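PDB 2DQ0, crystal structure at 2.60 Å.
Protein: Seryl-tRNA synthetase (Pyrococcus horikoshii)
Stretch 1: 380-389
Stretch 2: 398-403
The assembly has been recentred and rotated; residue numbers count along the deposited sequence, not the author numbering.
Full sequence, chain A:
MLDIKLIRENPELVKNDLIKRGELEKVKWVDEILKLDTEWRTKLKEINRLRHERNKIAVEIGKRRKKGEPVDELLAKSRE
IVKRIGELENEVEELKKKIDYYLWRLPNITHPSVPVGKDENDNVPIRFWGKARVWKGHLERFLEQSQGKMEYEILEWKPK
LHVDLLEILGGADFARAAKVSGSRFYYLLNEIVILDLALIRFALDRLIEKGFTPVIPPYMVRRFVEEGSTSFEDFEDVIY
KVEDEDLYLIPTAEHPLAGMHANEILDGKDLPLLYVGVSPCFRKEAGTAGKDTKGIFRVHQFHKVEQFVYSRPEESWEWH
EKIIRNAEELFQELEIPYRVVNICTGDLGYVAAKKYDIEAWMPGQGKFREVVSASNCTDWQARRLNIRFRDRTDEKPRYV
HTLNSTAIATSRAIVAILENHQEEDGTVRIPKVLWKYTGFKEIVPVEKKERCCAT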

ATOM      1  N   TRP A 380       7.858  -2.189 -26.117  1.00 49.20           N
ATOM      2  CA  TRP A 380       8.929  -2.360 -25.124  1.00 46.08           C
ATOM      3  C   TRP A 380       8.547  -3.226 -23.932  1.00 52.23           C
ATOM      4  O   TRP A 380       9.360  -4.015 -23.457  1.00 55.87           O
ATOM      5  N   GLN A 381       7.322  -3.061 -23.433  1.00 47.73           N
ATOM      6  CA  GLN A 381       6.862  -3.842 -22.293  1.00 48.35           C
ATOM      7  C   GLN A 381       6.371  -5.183 -22.795  1.00 49.57           C
ATOM      8  O   GLN A 381       6.663  -6.231 -22.199  1.00 47.90           O
ATOM      9  N   ALA A 382       5.629  -5.137 -23.900  1.00 48.66           N
ATOM     10  CA  ALA A 382       5.091  -6.343 -24.520  1.00 47.22           C
ATOM     11  C   ALA A 382       6.180  -7.371 -24.768  1.00 48.75           C
ATOM     12  O   ALA A 382       5.995  -8.555 -24.500  1.00 51.66           O
ATOM     13  N   ARG A 383       7.325  -6.929 -25.264  1.00 50.05           N
ATOM     14  CA  ARG A 383       8.398  -7.873 -25.542  1.00 56.40           C
ATOM     15  C   ARG A 383       8.971  -8.463 -24.258  1.00 55.51           C
ATOM     16  O   ARG A 383       9.502  -9.564 -24.277  1.00 61.18           O
ATOM     17  N   ARG A 384       8.846  -7.746 -23.142  1.00 52.15           N
ATOM     18  CA  ARG A 384       9.370  -8.235 -21.864  1.00 50.36           C
ATOM     19  C   ARG A 384       8.384  -9.151 -21.182  1.00 46.08           C
ATOM     20  O   ARG A 384       8.741 -10.206 -20.685  1.00 44.31           O
ATOM     21  N   LEU A 385       7.129  -8.738 -21.156  1.00 51.12           N
ATOM     22  CA  LEU A 385       6.093  -9.520 -20.505  1.00 53.54           C
ATOM     23  C   LEU A 385       5.470 -10.582 -21.406  1.00 55.22           C
ATOM     24  O   LEU A 385       4.565 -11.303 -20.989  1.00 49.58           O
ATOM     25  N   ASN A 386       5.979 -10.684 -22.631  1.00 55.48           N
ATOM     26  CA  ASN A 386       5.477 -11.634 -23.624  1.00 54.80           C
ATOM     27  C   ASN A 386       3.988 -11.449 -23.871  1.00 49.00           C
ATOM     28  O   ASN A 386       3.196 -12.360 -23.673  1.00 53.20           O
ATOM     29  N   ILE A 387       3.609 -10.257 -24.300  1.00 44.94           N
ATOM     30  CA  ILE A 387       2.217  -9.974 -24.565  1.00 49.97           C
ATOM     31  C   ILE A 387       2.037  -9.799 -26.058  1.00 56.22           C
ATOM     32  O   ILE A 387       2.358  -8.752 -26.630  1.00 60.97           O
ATOM     33  N   ARG A 388       1.527 -10.851 -26.685  1.00 56.44           N
ATOM     34  CA  ARG A 388       1.294 -10.852 -28.114  1.00 59.11           C
ATOM     35  C   ARG A 388      -0.182 -11.006 -28.402  1.00 64.51           C
ATOM     36  O   ARG A 388      -1.004 -11.148 -27.486  1.00 64.12           O
ATOM     37  N   PHE A 389      -0.511 -10.971 -29.686  1.00 64.21           N
ATOM     38  CA  PHE A 389      -1.884 -11.129 -30.129  1.00 64.76           C
ATOM     39  C   PHE A 389      -1.863 -11.723 -31.530  1.00 68.43           C
ATOM     40  O   PHE A 389      -0.864 -11.611 -32.242  1.00 65.70           O
ATOM     41  N   ARG A 398       1.940 -11.482 -32.941  1.00 74.93           N
ATOM     42  CA  ARG A 398       2.784 -10.296 -32.908  1.00 74.90           C
ATOM     43  C   ARG A 398       2.603  -9.541 -31.585  1.00 68.45           C
ATOM     44  O   ARG A 398       1.538  -9.606 -30.957  1.00 58.57           O
ATOM     45  N   TYR A 399       3.651  -8.831 -31.172  1.00 59.77           N
ATOM     46  CA  TYR A 399       3.615  -8.057 -29.936  1.00 56.20           C
ATOM     47  C   TYR A 399       2.629  -6.905 -30.033  1.00 50.99           C
ATOM     48  O   TYR A 399       2.443  -6.293 -31.079  1.00 51.70           O
ATOM     49  N   VAL A 400       1.964  -6.637 -28.928  1.00 51.34           N
ATOM     50  CA  VAL A 400       0.984  -5.568 -28.866  1.00 48.45           C
ATOM     51  C   VAL A 400       1.727  -4.285 -28.507  1.00 51.17           C
ATOM     52  O   VAL A 400       2.947  -4.280 -28.267  1.00 44.42           O
ATOM     53  N   HIS A 401       1.010  -3.180 -28.506  1.00 50.55           N
ATOM     54  CA  HIS A 401       1.640  -1.937 -28.091  1.00 54.70           C
ATOM     55  C   HIS A 401       0.955  -1.563 -26.791  1.00 51.79           C
ATOM     56  O   HIS A 401      -0.237  -1.810 -26.622  1.00 53.66           O
ATOM     57  N   THR A 402       1.707  -1.015 -25.852  1.00 51.79           N
ATOM     58  CA  THR A 402       1.106  -0.617 -24.591  1.00 49.30           C
ATOM     59  C   THR A 402       1.267   0.869 -24.400  1.00 44.98           C
ATOM     60  O   THR A 402       2.250   1.465 -24.837  1.00 40.97           O
ATOM     61  N   LEU A 403       0.275   1.469 -23.762  1.00 43.67           N
ATOM     62  CA  LEU A 403       0.324   2.883 -23.458  1.00 51.55           C
ATOM     63  C   LEU A 403      -0.214   3.121 -22.051  1.00 51.66           C
ATOM     64  O   LEU A 403      -0.961   2.297 -21.510  1.00 52.70           O
TER

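The contact between 380-389 and 398-403 of this seryl-tRNA synthetase illustrates a common principle: a short antiparallel strand pairing fixes the backbone register, and side chains on both sides of that seam, aromatic rings prominent among them, fill the space around it. Three backbone hydrogen bonds set the frame, Val400 N to Ile387 O at 3.1 Å, Phe389 N to Arg398 O at 2.8 Å and Arg398 N to Phe389 O at 2.9 Å.

Tyr399 has the most of its surface covered by the other stretch. Its CA-to-CB bond points away overall, yet with chi1 m (-71°) the ring swings back into a slot between two arginines. Arg383 (chi1 t) lies over one face, its CA 4.0 Å from the centroid of the Tyr399 ring, and Tyr399 CE2 lies over one face of its guanidinium, 3.4 Å from Arg383 NH2. Over the opposite face runs the aliphatic part of Arg388 (chi1 m, chi2 t), with CD 4.2 Å from the Tyr399 centroid. The approaches of Arg383 CA and Arg388 CD are CH-pi contacts, so here the arginines pack against the ring faces through their carbon atoms.

The buried apolar cluster gathers around Val400, chi1 m. Its CG2 meets Ile387 CG2 at 3.5 Å and Ala382 CB, which points toward the second stretch, at 3.8 Å; its CG1 meets Phe389 CD1 at 3.7 Å. Phe389, chi1 p, shares a sheet face with Arg398, and Phe389 CZ lies over one face of the Arg398 guanidinium, 3.1 Å from Arg398 NH1, while Arg398 NH1 and NH2 are hydrogen-bonded elsewhere in the structure.

One polar side-chain pair closes the contact. Gln381 (chi1 m, chi2 t) and Thr402 (chi1 p) both point toward the facing stretch, and Thr402 OG1 donates to Gln381 OE1 at 2.7 Å, giving two buried polar groups a direct mutual partner.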

ATOM      1  CB  TRP A 380       9.390  -0.999 -24.613  1.00 52.61           C
ATOM      2  CG  TRP A 380      10.769  -0.988 -23.974  1.00 48.72           C
ATOM      3  CD1 TRP A 380      11.956  -0.876 -24.617  1.00 46.53           C
ATOM      4  CD2 TRP A 380      11.080  -1.082 -22.575  1.00 49.52           C
ATOM      5  NE1 TRP A 380      12.992  -0.897 -23.720  1.00 53.17           N
ATOM      6  CE2 TRP A 380      12.484  -1.023 -22.457  1.00 52.85           C
ATOM      7  CE3 TRP A 380      10.309  -1.213 -21.413  1.00 50.70           C
ATOM      8  CZ2 TRP A 380      13.142  -1.093 -21.221  1.00 55.42           C
ATOM      9  CZ3 TRP A 380      10.960  -1.283 -20.183  1.00 58.03           C
ATOM     10  CH2 TRP A 380      12.367  -1.221 -20.099  1.00 54.28           C
ATOM     11  CB  GLN A 381       5.737  -3.108 -21.547  1.00 46.67           C
ATOM     12  CG  GLN A 381       6.139  -1.723 -21.081  1.00 39.35           C
ATOM     13  CD  GLN A 381       5.091  -1.061 -20.233  1.00 47.59           C
ATOM     14  OE1 GLN A 381       3.935  -0.907 -20.642  1.00 50.77           O
ATOM     15  NE2 GLN A 381       5.488  -0.649 -19.039  1.00 52.31           N
ATOM     16  CB  ALA A 382       4.408  -6.002 -25.827  1.00 41.05           C
ATOM     17  CB  ARG A 383       9.492  -7.188 -26.363  1.00 62.58           C
ATOM     18  CG  ARG A 383      10.351  -8.120 -27.213  1.00 71.71           C
ATOM     19  CD  ARG A 383      11.214  -7.317 -28.197  1.00 74.06           C
ATOM     20  NE  ARG A 383      10.428  -6.692 -29.268  1.00 65.35           N
ATOM     21  CZ  ARG A 383      10.130  -7.287 -30.424  1.00 76.54           C
ATOM     22  NH1 ARG A 383       9.414  -6.642 -31.336  1.00 69.23           N
ATOM     23  NH2 ARG A 383      10.548  -8.529 -30.682  1.00 66.77           N
ATOM     24  CB  ARG A 384       9.687  -7.073 -20.911  1.00 51.27           C
ATOM     25  CG  ARG A 384      10.885  -6.233 -21.309  1.00 52.61           C
ATOM     26  CD  ARG A 384      10.748  -4.783 -20.830  1.00 56.18           C
ATOM     27  NE  ARG A 384      11.496  -4.518 -19.604  1.00 49.33           N
ATOM     28  CZ  ARG A 384      12.805  -4.303 -19.555  1.00 48.28           C
ATOM     29  NH1 ARG A 384      13.390  -4.080 -18.382  1.00 53.94           N
ATOM     30  NH2 ARG A 384      13.525  -4.294 -20.671  1.00 45.16           N
ATOM     31  CB  LEU A 385       5.015  -8.574 -19.986  1.00 54.31           C
ATOM     32  CG  LEU A 385       5.591  -7.573 -18.990  1.00 54.42           C
ATOM     33  CD1 LEU A 385       4.551  -6.506 -18.628  1.00 48.22           C
ATOM     34  CD2 LEU A 385       6.075  -8.348 -17.767  1.00 50.05           C
ATOM     35  CB  ASN A 386       5.752 -13.074 -23.187  1.00 60.75           C
ATOM     36  CG  ASN A 386       5.273 -14.103 -24.209  1.00 72.35           C
ATOM     37  OD1 ASN A 386       5.378 -15.307 -23.978  1.00 77.88           O
ATOM     38  ND2 ASN A 386       4.740 -13.632 -25.343  1.00 79.55           N
ATOM     39  CB  ILE A 387       1.769  -8.713 -23.834  1.00 52.55           C
ATOM     40  CG1 ILE A 387       1.921  -8.923 -22.330  1.00 55.37           C
ATOM     41  CG2 ILE A 387       0.330  -8.396 -24.173  1.00 46.39           C
ATOM     42  CD1 ILE A 387       1.517  -7.728 -21.533  1.00 63.92           C
ATOM     43  CB  ARG A 388       2.066 -12.002 -28.757  1.00 56.05           C
ATOM     44  CG  ARG A 388       3.560 -11.912 -28.547  1.00 63.91           C
ATOM     45  CD  ARG A 388       4.261 -13.093 -29.130  1.00 59.89           C
ATOM     46  NE  ARG A 388       3.885 -14.327 -28.455  1.00 71.52           N
ATOM     47  CZ  ARG A 388       4.312 -15.532 -28.819  1.00 75.37           C
ATOM     48  NH1 ARG A 388       3.927 -16.604 -28.142  1.00 75.62           N
ATOM     49  NH2 ARG A 388       5.117 -15.667 -29.871  1.00 77.41           N
ATOM     50  CB  PHE A 389      -2.592  -9.779 -30.162  1.00 60.77           C
ATOM     51  CG  PHE A 389      -2.170  -8.908 -31.306  1.00 61.45           C
ATOM     52  CD1 PHE A 389      -0.853  -8.480 -31.417  1.00 52.75           C
ATOM     53  CD2 PHE A 389      -3.086  -8.542 -32.286  1.00 59.96           C
ATOM     54  CE1 PHE A 389      -0.443  -7.700 -32.491  1.00 61.66           C
ATOM     55  CE2 PHE A 389      -2.694  -7.759 -33.369  1.00 63.51           C
ATOM     56  CZ  PHE A 389      -1.363  -7.334 -33.474  1.00 58.73           C
ATOM     57  CB  ARG A 398       2.433  -9.364 -34.069  1.00 77.62           C
ATOM     58  CG  ARG A 398       2.596  -9.966 -35.445  1.00 76.18           C
ATOM     59  CD  ARG A 398       2.270  -8.919 -36.505  1.00 81.11           C
ATOM     60  NE  ARG A 398       0.870  -8.498 -36.465  1.00 75.64           N
ATOM     61  CZ  ARG A 398       0.457  -7.231 -36.555  1.00 85.55           C
ATOM     62  NH1 ARG A 398      -0.843  -6.959 -36.512  1.00 86.83           N
ATOM     63  NH2 ARG A 398       1.333  -6.229 -36.670  1.00 68.68           N
ATOM     64  CB  TYR A 399       5.016  -7.541 -29.588  1.00 56.36           C
ATOM     65  CG  TYR A 399       5.935  -8.651 -29.136  1.00 59.33           C
ATOM     66  CD1 TYR A 399       5.745  -9.274 -27.902  1.00 55.94           C
ATOM     67  CD2 TYR A 399       6.971  -9.108 -29.952  1.00 55.74           C
ATOM     68  CE1 TYR A 399       6.566 -10.318 -27.490  1.00 58.42           C
ATOM     69  CE2 TYR A 399       7.797 -10.156 -29.549  1.00 54.71           C
ATOM     70  CZ  TYR A 399       7.591 -10.747 -28.315  1.00 55.26           C
ATOM     71  OH  TYR A 399       8.449 -11.721 -27.866  1.00 62.75           O
ATOM     72  CB  VAL A 400      -0.039  -5.873 -27.751  1.00 59.44           C
ATOM     73  CG1 VAL A 400      -0.549  -7.337 -27.871  1.00 41.85           C
ATOM     74  CG2 VAL A 400       0.631  -5.690 -26.381  1.00 61.63           C
ATOM     75  CB  HIS A 401       1.467  -0.828 -29.131  1.00 49.33           C
ATOM     76  CG  HIS A 401       2.549  -0.804 -30.163  1.00 56.29           C
ATOM     77  ND1 HIS A 401       2.746   0.266 -31.012  1.00 49.04           N
ATOM     78  CD2 HIS A 401       3.515  -1.710 -30.464  1.00 55.11           C
ATOM     79  CE1 HIS A 401       3.790   0.019 -31.785  1.00 55.76           C
ATOM     80  NE2 HIS A 401       4.276  -1.171 -31.473  1.00 51.77           N
ATOM     81  CB  THR A 402       1.744  -1.342 -23.374  1.00 48.30           C
ATOM     82  OG1 THR A 402       3.130  -0.991 -23.264  1.00 58.64           O
ATOM     83  CG2 THR A 402       1.617  -2.833 -23.528  1.00 44.51           C
ATOM     84  CB  LEU A 403      -0.493   3.690 -24.467  1.00 54.15           C
ATOM     85  CG  LEU A 403       0.075   3.758 -25.884  1.00 53.45           C
ATOM     86  CD1 LEU A 403      -0.389   2.548 -26.691  1.00 44.70           C
ATOM     87  CD2 LEU A 403      -0.403   5.030 -26.533  1.00 46.12           C
TER